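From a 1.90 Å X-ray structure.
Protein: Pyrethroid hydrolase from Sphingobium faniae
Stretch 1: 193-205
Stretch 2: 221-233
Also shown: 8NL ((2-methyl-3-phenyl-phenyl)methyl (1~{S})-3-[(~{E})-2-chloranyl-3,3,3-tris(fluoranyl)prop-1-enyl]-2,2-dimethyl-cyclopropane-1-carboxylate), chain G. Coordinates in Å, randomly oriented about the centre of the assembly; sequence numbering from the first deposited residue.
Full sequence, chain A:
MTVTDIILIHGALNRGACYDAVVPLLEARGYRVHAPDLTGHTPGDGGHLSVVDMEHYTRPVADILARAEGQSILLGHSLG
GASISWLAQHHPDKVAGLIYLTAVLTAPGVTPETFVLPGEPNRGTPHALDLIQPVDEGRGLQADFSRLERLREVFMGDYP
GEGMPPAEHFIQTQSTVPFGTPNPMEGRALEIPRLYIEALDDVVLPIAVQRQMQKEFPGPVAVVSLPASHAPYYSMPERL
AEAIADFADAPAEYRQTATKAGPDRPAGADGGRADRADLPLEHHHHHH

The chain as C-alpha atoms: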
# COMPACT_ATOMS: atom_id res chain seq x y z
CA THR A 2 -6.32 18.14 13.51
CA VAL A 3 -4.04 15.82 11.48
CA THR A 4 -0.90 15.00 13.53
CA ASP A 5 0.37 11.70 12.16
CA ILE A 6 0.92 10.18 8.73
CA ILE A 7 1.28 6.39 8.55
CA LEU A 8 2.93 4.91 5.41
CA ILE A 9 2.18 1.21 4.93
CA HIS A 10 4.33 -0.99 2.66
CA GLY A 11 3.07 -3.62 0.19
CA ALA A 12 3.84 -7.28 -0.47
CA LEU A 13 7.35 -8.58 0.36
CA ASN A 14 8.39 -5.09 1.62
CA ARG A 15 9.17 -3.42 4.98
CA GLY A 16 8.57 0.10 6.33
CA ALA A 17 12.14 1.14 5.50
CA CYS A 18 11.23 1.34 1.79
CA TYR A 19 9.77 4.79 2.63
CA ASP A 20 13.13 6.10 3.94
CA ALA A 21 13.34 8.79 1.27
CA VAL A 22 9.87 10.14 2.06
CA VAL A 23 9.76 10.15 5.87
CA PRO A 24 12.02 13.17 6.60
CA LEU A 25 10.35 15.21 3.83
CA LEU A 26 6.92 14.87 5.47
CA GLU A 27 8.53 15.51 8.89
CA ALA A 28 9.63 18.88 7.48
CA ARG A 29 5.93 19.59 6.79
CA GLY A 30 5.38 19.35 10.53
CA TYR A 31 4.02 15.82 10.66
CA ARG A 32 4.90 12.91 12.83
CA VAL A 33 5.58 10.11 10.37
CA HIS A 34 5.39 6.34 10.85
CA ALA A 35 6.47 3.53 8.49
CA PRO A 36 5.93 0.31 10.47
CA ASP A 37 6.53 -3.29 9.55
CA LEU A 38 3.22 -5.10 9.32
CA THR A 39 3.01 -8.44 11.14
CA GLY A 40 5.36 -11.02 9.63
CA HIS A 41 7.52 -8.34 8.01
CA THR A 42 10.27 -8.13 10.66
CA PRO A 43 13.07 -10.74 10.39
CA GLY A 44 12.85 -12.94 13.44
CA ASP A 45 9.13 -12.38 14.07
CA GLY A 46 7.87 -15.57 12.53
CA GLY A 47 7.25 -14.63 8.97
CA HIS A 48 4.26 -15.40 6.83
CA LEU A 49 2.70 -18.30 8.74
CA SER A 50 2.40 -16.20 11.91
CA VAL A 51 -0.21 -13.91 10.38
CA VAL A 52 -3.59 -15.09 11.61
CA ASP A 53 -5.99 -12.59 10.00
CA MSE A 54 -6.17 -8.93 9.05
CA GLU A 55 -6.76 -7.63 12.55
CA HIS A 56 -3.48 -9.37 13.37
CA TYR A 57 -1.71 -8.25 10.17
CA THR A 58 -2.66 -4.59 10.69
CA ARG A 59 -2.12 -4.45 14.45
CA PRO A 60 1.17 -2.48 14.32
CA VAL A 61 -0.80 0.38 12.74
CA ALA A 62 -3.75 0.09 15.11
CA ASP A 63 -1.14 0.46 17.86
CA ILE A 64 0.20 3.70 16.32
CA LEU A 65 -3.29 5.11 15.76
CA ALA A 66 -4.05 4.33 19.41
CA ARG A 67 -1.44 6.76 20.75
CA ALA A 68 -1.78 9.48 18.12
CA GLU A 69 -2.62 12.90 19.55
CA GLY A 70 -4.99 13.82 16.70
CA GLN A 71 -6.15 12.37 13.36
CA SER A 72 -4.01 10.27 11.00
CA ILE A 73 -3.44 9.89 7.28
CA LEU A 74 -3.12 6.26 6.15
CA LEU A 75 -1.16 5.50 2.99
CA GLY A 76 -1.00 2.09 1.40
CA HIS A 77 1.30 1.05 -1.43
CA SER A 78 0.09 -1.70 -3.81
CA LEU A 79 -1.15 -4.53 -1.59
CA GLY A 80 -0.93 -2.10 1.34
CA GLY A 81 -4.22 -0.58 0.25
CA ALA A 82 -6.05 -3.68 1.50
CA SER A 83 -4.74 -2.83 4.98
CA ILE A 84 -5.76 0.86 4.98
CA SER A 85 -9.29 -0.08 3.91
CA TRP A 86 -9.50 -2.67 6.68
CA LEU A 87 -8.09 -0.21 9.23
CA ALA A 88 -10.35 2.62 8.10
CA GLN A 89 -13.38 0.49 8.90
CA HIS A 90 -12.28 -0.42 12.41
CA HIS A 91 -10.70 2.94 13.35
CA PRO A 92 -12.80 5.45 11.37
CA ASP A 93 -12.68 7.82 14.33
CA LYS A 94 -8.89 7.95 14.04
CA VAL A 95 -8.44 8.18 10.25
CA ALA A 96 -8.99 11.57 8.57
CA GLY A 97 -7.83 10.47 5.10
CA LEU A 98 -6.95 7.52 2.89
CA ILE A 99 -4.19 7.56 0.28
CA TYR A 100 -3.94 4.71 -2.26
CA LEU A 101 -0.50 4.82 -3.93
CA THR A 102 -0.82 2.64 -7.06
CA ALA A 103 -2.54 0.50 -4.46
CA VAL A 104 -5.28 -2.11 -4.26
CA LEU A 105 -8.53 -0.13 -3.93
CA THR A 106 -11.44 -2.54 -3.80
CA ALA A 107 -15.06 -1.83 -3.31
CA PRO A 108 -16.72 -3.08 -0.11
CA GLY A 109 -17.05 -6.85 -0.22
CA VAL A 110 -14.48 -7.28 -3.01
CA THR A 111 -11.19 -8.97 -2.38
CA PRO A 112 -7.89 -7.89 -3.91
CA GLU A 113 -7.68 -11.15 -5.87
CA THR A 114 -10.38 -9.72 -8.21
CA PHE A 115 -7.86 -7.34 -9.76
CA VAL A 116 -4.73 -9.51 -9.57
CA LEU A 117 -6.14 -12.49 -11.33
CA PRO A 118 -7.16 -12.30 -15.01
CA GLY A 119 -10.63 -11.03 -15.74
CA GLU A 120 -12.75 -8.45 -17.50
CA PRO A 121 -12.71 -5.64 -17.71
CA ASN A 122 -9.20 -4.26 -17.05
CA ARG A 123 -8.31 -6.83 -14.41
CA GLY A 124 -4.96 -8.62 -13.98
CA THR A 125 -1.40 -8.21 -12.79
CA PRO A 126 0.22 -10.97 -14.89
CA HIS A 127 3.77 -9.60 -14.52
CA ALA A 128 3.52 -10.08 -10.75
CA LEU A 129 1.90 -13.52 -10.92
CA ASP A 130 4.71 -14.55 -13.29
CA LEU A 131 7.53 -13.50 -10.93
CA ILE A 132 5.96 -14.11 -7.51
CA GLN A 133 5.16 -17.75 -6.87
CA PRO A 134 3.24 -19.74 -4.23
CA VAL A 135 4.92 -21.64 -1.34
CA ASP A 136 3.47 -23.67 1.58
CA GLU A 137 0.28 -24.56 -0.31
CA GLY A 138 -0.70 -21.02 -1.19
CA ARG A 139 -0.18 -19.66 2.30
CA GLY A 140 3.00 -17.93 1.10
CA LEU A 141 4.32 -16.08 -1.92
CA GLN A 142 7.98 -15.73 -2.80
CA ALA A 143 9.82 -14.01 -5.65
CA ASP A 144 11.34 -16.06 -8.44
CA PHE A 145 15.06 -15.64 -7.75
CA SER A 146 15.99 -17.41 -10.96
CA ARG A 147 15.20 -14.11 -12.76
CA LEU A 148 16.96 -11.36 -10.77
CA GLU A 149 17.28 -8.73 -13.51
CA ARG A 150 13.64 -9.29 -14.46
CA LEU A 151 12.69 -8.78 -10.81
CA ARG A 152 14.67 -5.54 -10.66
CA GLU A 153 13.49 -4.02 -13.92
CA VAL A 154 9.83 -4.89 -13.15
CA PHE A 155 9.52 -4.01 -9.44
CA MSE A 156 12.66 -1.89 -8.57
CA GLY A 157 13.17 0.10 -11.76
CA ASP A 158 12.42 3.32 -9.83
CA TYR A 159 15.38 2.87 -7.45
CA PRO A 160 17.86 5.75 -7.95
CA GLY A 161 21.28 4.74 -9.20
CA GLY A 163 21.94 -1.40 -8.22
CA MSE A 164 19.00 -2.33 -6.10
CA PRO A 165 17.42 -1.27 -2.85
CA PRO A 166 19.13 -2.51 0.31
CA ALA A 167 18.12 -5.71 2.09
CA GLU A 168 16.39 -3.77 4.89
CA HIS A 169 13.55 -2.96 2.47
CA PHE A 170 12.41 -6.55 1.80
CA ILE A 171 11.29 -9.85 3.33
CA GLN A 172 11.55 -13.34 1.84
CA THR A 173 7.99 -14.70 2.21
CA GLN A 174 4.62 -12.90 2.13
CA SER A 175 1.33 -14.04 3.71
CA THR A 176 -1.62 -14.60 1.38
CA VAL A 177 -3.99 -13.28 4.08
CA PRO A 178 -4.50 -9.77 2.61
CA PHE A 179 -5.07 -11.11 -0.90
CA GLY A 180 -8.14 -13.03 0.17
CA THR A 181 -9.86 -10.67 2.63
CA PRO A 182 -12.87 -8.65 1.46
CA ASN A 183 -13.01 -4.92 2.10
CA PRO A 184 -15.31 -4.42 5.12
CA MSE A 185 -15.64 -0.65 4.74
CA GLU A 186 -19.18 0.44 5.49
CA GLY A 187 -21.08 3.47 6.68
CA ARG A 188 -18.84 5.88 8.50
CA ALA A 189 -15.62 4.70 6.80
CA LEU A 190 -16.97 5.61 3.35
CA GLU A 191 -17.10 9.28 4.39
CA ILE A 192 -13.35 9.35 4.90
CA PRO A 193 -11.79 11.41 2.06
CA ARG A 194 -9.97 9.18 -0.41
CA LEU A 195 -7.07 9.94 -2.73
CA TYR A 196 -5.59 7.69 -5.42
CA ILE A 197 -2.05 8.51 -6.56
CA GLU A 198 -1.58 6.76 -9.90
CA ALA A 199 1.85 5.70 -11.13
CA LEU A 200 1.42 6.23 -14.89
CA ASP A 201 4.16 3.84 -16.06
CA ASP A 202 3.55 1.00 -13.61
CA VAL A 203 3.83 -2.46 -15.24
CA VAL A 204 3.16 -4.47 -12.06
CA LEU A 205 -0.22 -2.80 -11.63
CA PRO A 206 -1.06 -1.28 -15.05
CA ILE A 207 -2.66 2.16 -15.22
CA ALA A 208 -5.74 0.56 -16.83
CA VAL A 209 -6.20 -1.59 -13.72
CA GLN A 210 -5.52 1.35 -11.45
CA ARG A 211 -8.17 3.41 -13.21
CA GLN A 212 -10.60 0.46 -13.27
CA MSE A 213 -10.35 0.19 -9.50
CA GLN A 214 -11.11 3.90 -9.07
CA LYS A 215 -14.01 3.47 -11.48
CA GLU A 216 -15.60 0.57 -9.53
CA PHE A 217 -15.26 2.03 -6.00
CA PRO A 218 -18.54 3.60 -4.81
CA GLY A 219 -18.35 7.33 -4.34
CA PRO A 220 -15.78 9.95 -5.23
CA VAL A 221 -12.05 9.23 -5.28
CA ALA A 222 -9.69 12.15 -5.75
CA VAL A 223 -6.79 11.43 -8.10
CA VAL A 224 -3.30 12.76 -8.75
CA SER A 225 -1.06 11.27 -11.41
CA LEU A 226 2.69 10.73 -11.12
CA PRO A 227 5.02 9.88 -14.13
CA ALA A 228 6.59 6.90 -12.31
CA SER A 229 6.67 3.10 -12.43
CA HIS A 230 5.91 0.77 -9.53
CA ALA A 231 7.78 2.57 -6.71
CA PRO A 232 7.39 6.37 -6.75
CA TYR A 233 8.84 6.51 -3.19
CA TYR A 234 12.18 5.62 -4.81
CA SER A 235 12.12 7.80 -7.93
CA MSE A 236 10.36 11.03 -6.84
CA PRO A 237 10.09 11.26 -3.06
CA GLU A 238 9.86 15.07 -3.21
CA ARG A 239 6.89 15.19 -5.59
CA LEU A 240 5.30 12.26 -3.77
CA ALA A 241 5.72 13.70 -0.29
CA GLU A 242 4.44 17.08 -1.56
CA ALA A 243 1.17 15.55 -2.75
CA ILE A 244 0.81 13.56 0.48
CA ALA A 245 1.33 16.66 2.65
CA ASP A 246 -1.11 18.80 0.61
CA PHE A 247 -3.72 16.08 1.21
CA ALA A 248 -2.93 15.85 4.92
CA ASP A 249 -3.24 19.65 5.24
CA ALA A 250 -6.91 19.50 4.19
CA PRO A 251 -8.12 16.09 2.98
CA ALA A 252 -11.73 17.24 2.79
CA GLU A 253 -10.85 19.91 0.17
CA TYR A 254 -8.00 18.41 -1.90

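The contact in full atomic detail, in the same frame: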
# COMPACT_ATOMS: atom_id res chain seq x y z
N PRO A 193 -12.31 10.99 3.38
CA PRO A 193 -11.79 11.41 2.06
C PRO A 193 -10.74 10.43 1.55
O PRO A 193 -9.88 9.96 2.29
CB PRO A 193 -11.19 12.79 2.34
CG PRO A 193 -11.94 13.30 3.53
CD PRO A 193 -12.29 12.08 4.36
N ARG A 194 -10.80 10.18 0.25
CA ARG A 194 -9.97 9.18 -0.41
C ARG A 194 -9.19 9.84 -1.54
O ARG A 194 -9.72 10.72 -2.24
CB ARG A 194 -10.82 8.02 -0.97
CG ARG A 194 -11.57 7.21 0.06
CD ARG A 194 -12.52 6.20 -0.62
NE ARG A 194 -13.60 6.85 -1.38
CZ ARG A 194 -14.79 7.11 -0.86
NH1 ARG A 194 -15.04 6.79 0.40
NH2 ARG A 194 -15.74 7.70 -1.59
N LEU A 195 -7.92 9.49 -1.64
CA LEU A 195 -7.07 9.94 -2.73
C LEU A 195 -6.34 8.75 -3.34
O LEU A 195 -5.78 7.92 -2.60
CB LEU A 195 -6.08 11.00 -2.24
CG LEU A 195 -4.87 11.35 -3.10
CD1 LEU A 195 -5.36 11.99 -4.39
CD2 LEU A 195 -3.96 12.30 -2.33
N TYR A 196 -6.38 8.65 -4.67
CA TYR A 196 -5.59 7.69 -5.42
C TYR A 196 -4.45 8.42 -6.12
O TYR A 196 -4.69 9.32 -6.92
CB TYR A 196 -6.44 6.94 -6.45
CG TYR A 196 -5.84 5.61 -6.87
CD1 TYR A 196 -4.84 5.53 -7.82
CD2 TYR A 196 -6.25 4.44 -6.26
CE1 TYR A 196 -4.29 4.29 -8.18
CE2 TYR A 196 -5.71 3.21 -6.60
CZ TYR A 196 -4.73 3.14 -7.55
OH TYR A 196 -4.21 1.90 -7.85
N ILE A 197 -3.22 8.02 -5.84
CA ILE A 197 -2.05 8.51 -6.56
C ILE A 197 -1.66 7.43 -7.55
O ILE A 197 -1.16 6.38 -7.15
CB ILE A 197 -0.87 8.84 -5.62
CG1 ILE A 197 -1.31 9.83 -4.54
CG2 ILE A 197 0.31 9.38 -6.43
CD1 ILE A 197 -0.16 10.34 -3.68
N GLU A 198 -1.92 7.69 -8.84
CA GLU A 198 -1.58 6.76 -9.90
C GLU A 198 -0.10 6.89 -10.22
O GLU A 198 0.45 8.00 -10.22
CB GLU A 198 -2.35 7.04 -11.21
CG GLU A 198 -3.81 7.31 -11.13
CD GLU A 198 -4.38 7.76 -12.50
OE1 GLU A 198 -3.75 8.57 -13.20
OE2 GLU A 198 -5.46 7.29 -12.88
N ALA A 199 0.51 5.77 -10.54
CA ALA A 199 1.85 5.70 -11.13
C ALA A 199 1.65 5.36 -12.61
O ALA A 199 1.27 4.23 -12.93
CB ALA A 199 2.69 4.64 -10.41
N LEU A 200 1.82 6.37 -13.48
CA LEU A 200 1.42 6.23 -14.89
C LEU A 200 2.14 5.10 -15.62
O LEU A 200 1.55 4.48 -16.53
CB LEU A 200 1.63 7.55 -15.62
CG LEU A 200 0.72 8.64 -15.06
CD1 LEU A 200 1.07 10.02 -15.63
CD2 LEU A 200 -0.73 8.28 -15.37
N ASP A 201 3.40 4.83 -15.30
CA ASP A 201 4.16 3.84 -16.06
C ASP A 201 4.34 2.53 -15.31
O ASP A 201 5.30 1.80 -15.56
CB ASP A 201 5.52 4.39 -16.49
CG ASP A 201 5.40 5.67 -17.33
OD1 ASP A 201 4.27 5.99 -17.75
OD2 ASP A 201 6.43 6.34 -17.59
N ASP A 202 3.47 2.24 -14.36
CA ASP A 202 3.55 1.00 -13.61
C ASP A 202 3.22 -0.20 -14.52
O ASP A 202 2.23 -0.18 -15.27
CB ASP A 202 2.61 1.08 -12.40
CG ASP A 202 2.90 -0.00 -11.35
OD1 ASP A 202 3.45 -1.08 -11.71
OD2 ASP A 202 2.61 0.24 -10.16
N VAL A 203 4.08 -1.22 -14.51
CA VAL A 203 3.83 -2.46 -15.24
C VAL A 203 3.48 -3.63 -14.33
O VAL A 203 3.01 -4.67 -14.83
CB VAL A 203 5.00 -2.85 -16.16
CG1 VAL A 203 5.23 -1.77 -17.23
CG2 VAL A 203 6.26 -3.18 -15.36
N VAL A 204 3.70 -3.51 -13.02
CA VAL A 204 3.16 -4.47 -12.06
C VAL A 204 1.65 -4.33 -12.00
O VAL A 204 0.90 -5.25 -12.36
CB VAL A 204 3.79 -4.21 -10.68
CG1 VAL A 204 3.19 -5.07 -9.58
CG2 VAL A 204 5.30 -4.35 -10.75
N LEU A 205 1.19 -3.14 -11.67
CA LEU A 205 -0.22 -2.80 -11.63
C LEU A 205 -0.49 -1.77 -12.72
O LEU A 205 -0.22 -0.57 -12.52
CB LEU A 205 -0.58 -2.25 -10.25
CG LEU A 205 -2.03 -1.81 -10.08
CD1 LEU A 205 -2.89 -3.01 -10.13
CD2 LEU A 205 -2.16 -1.13 -8.76
N VAL A 221 -13.45 9.48 -5.59
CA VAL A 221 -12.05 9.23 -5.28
C VAL A 221 -11.26 10.34 -5.95
O VAL A 221 -11.27 10.45 -7.18
CB VAL A 221 -11.56 7.86 -5.80
CG1 VAL A 221 -10.07 7.68 -5.54
CG2 VAL A 221 -12.37 6.72 -5.22
N ALA A 222 -10.57 11.16 -5.16
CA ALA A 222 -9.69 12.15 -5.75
C ALA A 222 -8.49 11.44 -6.37
O ALA A 222 -8.12 10.33 -5.97
CB ALA A 222 -9.23 13.16 -4.70
N VAL A 223 -7.87 12.08 -7.37
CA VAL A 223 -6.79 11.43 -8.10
C VAL A 223 -5.70 12.44 -8.43
O VAL A 223 -5.99 13.55 -8.88
CB VAL A 223 -7.32 10.75 -9.38
CG1 VAL A 223 -7.94 11.77 -10.29
CG2 VAL A 223 -6.20 9.99 -10.08
N VAL A 224 -4.45 12.08 -8.18
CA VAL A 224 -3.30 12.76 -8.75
C VAL A 224 -2.44 11.73 -9.46
O VAL A 224 -2.38 10.56 -9.08
CB VAL A 224 -2.50 13.60 -7.72
CG1 VAL A 224 -3.44 14.43 -6.87
CG2 VAL A 224 -1.70 12.73 -6.82
N SER A 225 -1.83 12.16 -10.55
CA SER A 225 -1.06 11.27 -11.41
C SER A 225 0.41 11.60 -11.31
O SER A 225 0.78 12.78 -11.38
CB SER A 225 -1.52 11.41 -12.87
OG SER A 225 -2.87 11.06 -13.01
N LEU A 226 1.25 10.57 -11.15
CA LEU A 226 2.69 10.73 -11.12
C LEU A 226 3.29 9.98 -12.31
O LEU A 226 2.80 8.90 -12.65
CB LEU A 226 3.28 10.15 -9.84
CG LEU A 226 2.89 10.69 -8.48
CD1 LEU A 226 3.72 9.92 -7.44
CD2 LEU A 226 3.13 12.20 -8.39
N PRO A 227 4.38 10.56 -12.99
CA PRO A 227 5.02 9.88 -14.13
C PRO A 227 6.08 8.86 -13.71
O PRO A 227 7.25 8.95 -14.10
CB PRO A 227 5.63 11.06 -14.89
CG PRO A 227 5.99 12.04 -13.79
CD PRO A 227 5.00 11.85 -12.68
N ALA A 228 5.67 7.85 -12.93
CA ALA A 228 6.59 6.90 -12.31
C ALA A 228 6.15 5.45 -12.56
O ALA A 228 4.99 5.18 -12.83
CB ALA A 228 6.67 7.13 -10.81
N SER A 229 7.08 4.50 -12.39
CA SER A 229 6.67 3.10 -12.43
C SER A 229 6.32 2.67 -11.02
O SER A 229 5.83 3.48 -10.24
CB SER A 229 7.72 2.17 -13.06
OG SER A 229 9.01 2.32 -12.51
N HIS A 230 6.57 1.39 -10.68
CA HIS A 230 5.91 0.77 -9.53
C HIS A 230 6.20 1.45 -8.19
O HIS A 230 5.38 1.37 -7.27
CB HIS A 230 6.31 -0.71 -9.42
CG HIS A 230 5.45 -1.47 -8.45
ND1 HIS A 230 4.08 -1.39 -8.47
CD2 HIS A 230 5.77 -2.23 -7.38
CE1 HIS A 230 3.58 -2.12 -7.48
NE2 HIS A 230 4.59 -2.62 -6.79
N ALA A 231 7.34 2.11 -8.03
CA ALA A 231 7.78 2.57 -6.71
C ALA A 231 8.11 4.06 -6.73
O ALA A 231 9.29 4.46 -6.73
CB ALA A 231 8.98 1.74 -6.24
N PRO A 232 7.10 4.93 -6.73
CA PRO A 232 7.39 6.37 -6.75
C PRO A 232 8.18 6.83 -5.52
O PRO A 232 8.88 7.85 -5.58
CB PRO A 232 5.99 7.02 -6.81
CG PRO A 232 5.05 5.92 -7.15
CD PRO A 232 5.65 4.67 -6.61
N TYR A 233 8.06 6.13 -4.38
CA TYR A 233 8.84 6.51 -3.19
C TYR A 233 10.35 6.36 -3.39
O TYR A 233 11.13 6.91 -2.59
CB TYR A 233 8.41 5.70 -1.95
CG TYR A 233 8.33 4.20 -2.17
CD1 TYR A 233 7.16 3.60 -2.65
CD2 TYR A 233 9.42 3.38 -1.90
CE1 TYR A 233 7.10 2.27 -2.86
CE2 TYR A 233 9.36 2.04 -2.10
CZ TYR A 233 8.20 1.48 -2.56
OH TYR A 233 8.14 0.15 -2.77
C 8NL G . 7.00 -7.38 -4.32
C8 8NL G . 11.03 -7.48 -3.89
C9 8NL G . 11.92 -8.56 -3.90
C10 8NL G . 11.85 -9.50 -4.91
C11 8NL G . 10.88 -9.32 -5.89
C12 8NL G . 10.00 -8.23 -5.86
C13 8NL G . 5.50 -4.75 -4.08
O 8NL G . 4.56 -5.37 -4.99
CL 8NL G . -0.02 -9.96 -8.00
C21 8NL G . 0.82 -8.91 -6.85
C22 8NL G . 1.96 -9.52 -6.06
F2 8NL G . 3.09 -9.05 -6.55
F1 8NL G . 1.89 -9.27 -4.77
F 8NL G . 1.90 -10.82 -6.23
C20 8NL G . 0.47 -7.63 -6.74
C16 8NL G . 1.14 -6.71 -5.74
C17 8NL G . 0.74 -5.29 -6.14
C18 8NL G . -0.26 -5.24 -4.99
C19 8NL G . 0.12 -5.20 -7.54
C15 8NL G . 2.24 -5.71 -6.08
C14 8NL G . 3.08 -5.41 -4.84
O1 8NL G . 2.54 -5.28 -3.74
C2 8NL G . 7.01 -4.89 -4.36
C3 8NL G . 7.71 -3.70 -4.48
C4 8NL G . 9.08 -3.67 -4.74
C5 8NL G . 9.80 -4.86 -4.83
C6 8NL G . 9.14 -6.08 -4.72
C1 8NL G . 7.74 -6.09 -4.47
C7 8NL G . 10.05 -7.30 -4.84
O HOH W 1 8.29 6.72 -15.88

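Two neighbouring parallel strands, 194-199 and 222-226, lie side by side with their N-to-C directions 21° apart, and the loops that follow them carry the contact on to the bound pyrethroid, 8NL. Together the stretches bury 983 Å², both sides summed. The backbone ladder alternates as parallel strands require: Tyr 196 and Glu 198 each bond to the residues before and after their partners, Val 223 and Ser 225. Ala 222 N donates to Arg 194 O (3.1 Å), Tyr 196 N to Ala 222 O (2.7 Å), Val 224 N to Tyr 196 O (3.0 Å), Glu 198 N to Val 224 O (2.9 Å) and Leu 226 N to Glu 198 O (2.8 Å). Leu 200 N to Leu 226 O (2.8 Å) extends the series past the strand end. CA-H...O contacts supplement it, the shortest from Val 223 CA to Tyr 196 O (3.2 Å). Beyond the strands, a type I turn from Ala 199 to Asp 202 is tied to the second loop by Asp 201 N, which donates to Ala 228 O (3.0 Å). A water closes the outer side of this junction, donating to Asp 201 OD2 (2.6 Å) and Pro 227 O (3.0 Å).

Apolar packing is concentrated on the sheet face that carries Leu 195, Ile 197, Ala 222, Val 224 and Leu 226. Leu 195 CD1 meets Val 224 CG1 at 4.0 Å and Ala 222 CB at 4.1 Å; Ile 197 touches Val 224 (CG1 to CG2, 3.7 Å) and Leu 226 (CG2 to CG, 3.5 Å). Farther along this face, the small Ala 199 CB sits 4.2 Å from Pro 232 CG, at the start of a helix. On the other face, Tyr 196 CB packs against Val 221 CG1 (3.8 Å), while the end of the tyrosine side chain leads away. There too, Glu 198 lays its CG 3.7 Å from Val 223 CG2 and accepts a short hydrogen bond at OE1 from Ser 225 OG (2.6 Å), joining paired residues through their side chains.

The last group centres on His 230. Its ND1 donates to Asp 202 OD2 (2.8 Å) in a nearly straight bond, which helps orient the imidazole; NE2, across the ring, donates to the ester oxygen O of 8NL (3.3 Å), an arrangement in keeping with a hydrolase. Asp 202 OD1 accepts from Leu 205 N (3.1 Å) and, weakly, from Val 204 N (2.8 Å), so the carboxylate is held by its own loop. Val 204 CB lies over one face of the His 230 ring, 3.8 Å from the centroid, a CH-pi contact, and its CG1 reaches 8NL C15 at 3.7 Å.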